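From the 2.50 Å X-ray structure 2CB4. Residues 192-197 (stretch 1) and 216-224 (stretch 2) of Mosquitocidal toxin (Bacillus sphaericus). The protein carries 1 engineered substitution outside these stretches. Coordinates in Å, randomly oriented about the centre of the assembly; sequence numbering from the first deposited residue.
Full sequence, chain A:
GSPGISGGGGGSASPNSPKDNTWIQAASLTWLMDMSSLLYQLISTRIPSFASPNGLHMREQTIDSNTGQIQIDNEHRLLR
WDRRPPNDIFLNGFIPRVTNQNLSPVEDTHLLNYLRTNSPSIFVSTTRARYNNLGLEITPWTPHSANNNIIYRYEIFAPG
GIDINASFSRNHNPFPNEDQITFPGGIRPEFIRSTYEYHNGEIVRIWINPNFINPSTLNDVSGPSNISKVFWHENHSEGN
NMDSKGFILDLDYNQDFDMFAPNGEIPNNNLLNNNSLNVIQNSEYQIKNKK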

# COMPACT_ATOMS: atom_id res chain seq x y z
N ILE A 192 20.82 -27.34 21.31
CA ILE A 192 19.96 -28.44 20.89
C ILE A 192 20.86 -29.48 20.28
O ILE A 192 21.47 -29.27 19.23
CB ILE A 192 18.83 -27.98 19.91
CG1 ILE A 192 18.24 -26.64 20.39
CG2 ILE A 192 17.77 -29.06 19.76
CD1 ILE A 192 17.18 -26.04 19.45
N ARG A 193 21.01 -30.59 21.00
CA ARG A 193 21.91 -31.64 20.58
C ARG A 193 21.42 -32.58 19.50
O ARG A 193 22.17 -33.00 18.63
CB ARG A 193 22.39 -32.47 21.79
CG ARG A 193 23.50 -33.46 21.36
CD ARG A 193 24.29 -33.98 22.53
NE ARG A 193 23.53 -34.98 23.25
CZ ARG A 193 23.97 -35.64 24.32
NH1 ARG A 193 25.18 -35.40 24.77
NH2 ARG A 193 23.20 -36.53 24.92
N SER A 194 20.15 -32.96 19.59
CA SER A 194 19.61 -33.90 18.63
C SER A 194 18.10 -33.85 18.65
O SER A 194 17.49 -33.12 19.43
CB SER A 194 20.07 -35.32 19.03
OG SER A 194 19.50 -35.72 20.29
N THR A 195 17.49 -34.68 17.82
CA THR A 195 16.04 -34.81 17.84
C THR A 195 15.64 -36.16 17.28
O THR A 195 16.33 -36.73 16.44
CB THR A 195 15.29 -33.64 17.12
OG1 THR A 195 13.90 -33.68 17.49
CG2 THR A 195 15.40 -33.73 15.59
N TYR A 196 14.53 -36.68 17.77
CA TYR A 196 13.97 -37.92 17.26
C TYR A 196 12.84 -37.47 16.34
O TYR A 196 12.00 -36.66 16.74
CB TYR A 196 13.26 -38.71 18.35
CG TYR A 196 14.16 -39.42 19.28
CD1 TYR A 196 15.49 -39.65 18.96
CD2 TYR A 196 13.69 -39.88 20.50
CE1 TYR A 196 16.34 -40.31 19.84
CE2 TYR A 196 14.52 -40.56 21.37
CZ TYR A 196 15.84 -40.77 21.04
OH TYR A 196 16.65 -41.43 21.93
N GLU A 197 12.78 -38.04 15.14
CA GLU A 197 11.68 -37.77 14.23
C GLU A 197 10.73 -38.96 14.33
O GLU A 197 11.09 -40.09 14.01
CB GLU A 197 12.19 -37.64 12.80
CG GLU A 197 11.08 -37.48 11.79
CD GLU A 197 11.60 -37.14 10.41
OE1 GLU A 197 12.80 -36.86 10.25
OE2 GLU A 197 10.78 -37.16 9.48
N SER A 216 31.97 -33.06 21.48
CA SER A 216 32.61 -34.31 21.91
C SER A 216 31.60 -35.29 22.51
O SER A 216 31.87 -36.49 22.64
CB SER A 216 33.76 -34.05 22.90
OG SER A 216 33.26 -33.48 24.10
N THR A 217 30.41 -34.78 22.85
CA THR A 217 29.36 -35.65 23.41
C THR A 217 28.38 -36.21 22.36
O THR A 217 27.50 -36.99 22.71
CB THR A 217 28.54 -34.92 24.48
OG1 THR A 217 27.76 -33.89 23.85
CG2 THR A 217 29.47 -34.29 25.56
N LEU A 218 28.54 -35.82 21.09
CA LEU A 218 27.61 -36.28 20.05
C LEU A 218 27.40 -37.79 19.98
O LEU A 218 26.31 -38.28 19.68
CB LEU A 218 27.89 -35.64 18.68
CG LEU A 218 27.81 -34.11 18.64
CD1 LEU A 218 28.14 -33.57 17.26
CD2 LEU A 218 26.49 -33.59 19.14
N ASN A 219 28.46 -38.54 20.29
CA ASN A 219 28.35 -40.01 20.26
C ASN A 219 27.53 -40.58 21.40
O ASN A 219 27.19 -41.76 21.38
CB ASN A 219 29.74 -40.65 20.21
CG ASN A 219 30.35 -40.57 18.84
OD1 ASN A 219 31.48 -40.11 18.68
ND2 ASN A 219 29.58 -40.97 17.83
N ASP A 220 27.22 -39.75 22.39
CA ASP A 220 26.42 -40.21 23.53
C ASP A 220 24.93 -40.20 23.21
O ASP A 220 24.13 -40.64 24.03
CB ASP A 220 26.66 -39.32 24.76
CG ASP A 220 28.11 -39.32 25.22
OD1 ASP A 220 28.87 -40.26 24.88
OD2 ASP A 220 28.47 -38.36 25.94
N VAL A 221 24.56 -39.66 22.05
CA VAL A 221 23.16 -39.61 21.68
C VAL A 221 22.67 -41.06 21.50
O VAL A 221 23.22 -41.86 20.71
CB VAL A 221 22.89 -38.75 20.41
CG1 VAL A 221 21.42 -38.91 19.97
CG2 VAL A 221 23.26 -37.29 20.65
N SER A 222 21.64 -41.38 22.27
CA SER A 222 21.05 -42.71 22.30
C SER A 222 19.79 -42.84 21.44
O SER A 222 19.14 -41.87 21.08
CB SER A 222 20.66 -43.06 23.76
OG SER A 222 19.94 -41.99 24.39
N GLY A 223 19.42 -44.09 21.18
CA GLY A 223 18.23 -44.40 20.44
C GLY A 223 18.26 -45.90 20.17
O GLY A 223 19.27 -46.56 20.47
N PRO A 224 17.18 -46.42 19.60
CA PRO A 224 17.10 -47.83 19.28
C PRO A 224 18.19 -48.18 18.29
O PRO A 224 18.85 -47.29 17.71
CB PRO A 224 15.72 -47.97 18.63
CG PRO A 224 14.90 -46.89 19.26
CD PRO A 224 15.85 -45.77 19.62

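Residues 192-197 form a β-strand that continues later in the chain, whereas residues 216-220 are a 3-10 segment that gives way to an extended loop at Val-221. Within this segment Asp-220 N donates to Thr-217 O (2.8 Å) and Val-221 N to Leu-218 O (3.3 Å), the i to i-3 pattern expected of the tight turn. No backbone-to-backbone hydrogen bond joins the two stretches; the CA atoms of Arg-193 and Leu-218, and of Ser-194 and Val-221, approach to 7.4 Å, leaving room for side chains between the main chains. The contact is modest, burying 360 Å² in total, both sides summed.

Arg-193 contributes the largest share. Its CA-to-CB bond points toward the second stretch, and t rotamers at chi1 and chi2 extend the chain before chi3 turns to p. Arg-193 NH1 then donates to Thr-217 OG1 at 3.1 Å with an N-H...acceptor angle of 151°, the oxygen lying near the guanidinium plane, as a good donor geometry requires. The aliphatic part of the side chain packs on Leu-218, with Arg-193 CG 3.7 Å from Leu-218 CD2, while Arg-193 NE lies 3.5 Å from Val-221 CG2. Val-221 N lies over one face of the guanidinium. The carboxylate of Asp-220 adds only a longer-range attraction: its OD2 is 4.6 Å from Arg-193 NH1 and well out of the guanidinium plane, so no N-H points at it. NE and NH2 are satisfied elsewhere in the structure.

Val-221 also reaches Ser-194, its CG1 3.7 Å from Ser-194 OG. Farther along the strand, the CA-to-CB bond of Tyr-196 points sideways, yet the ring carries its hydroxyl to the loop, where OH donates to Ser-222 O at 2.7 Å. Tyr-196 OH also lies 3.7 Å from Gly-223 CA. The CA-to-CB bond of Thr-195, between Ser-194 and Tyr-196 in the strand, points away, and the residue makes no contact.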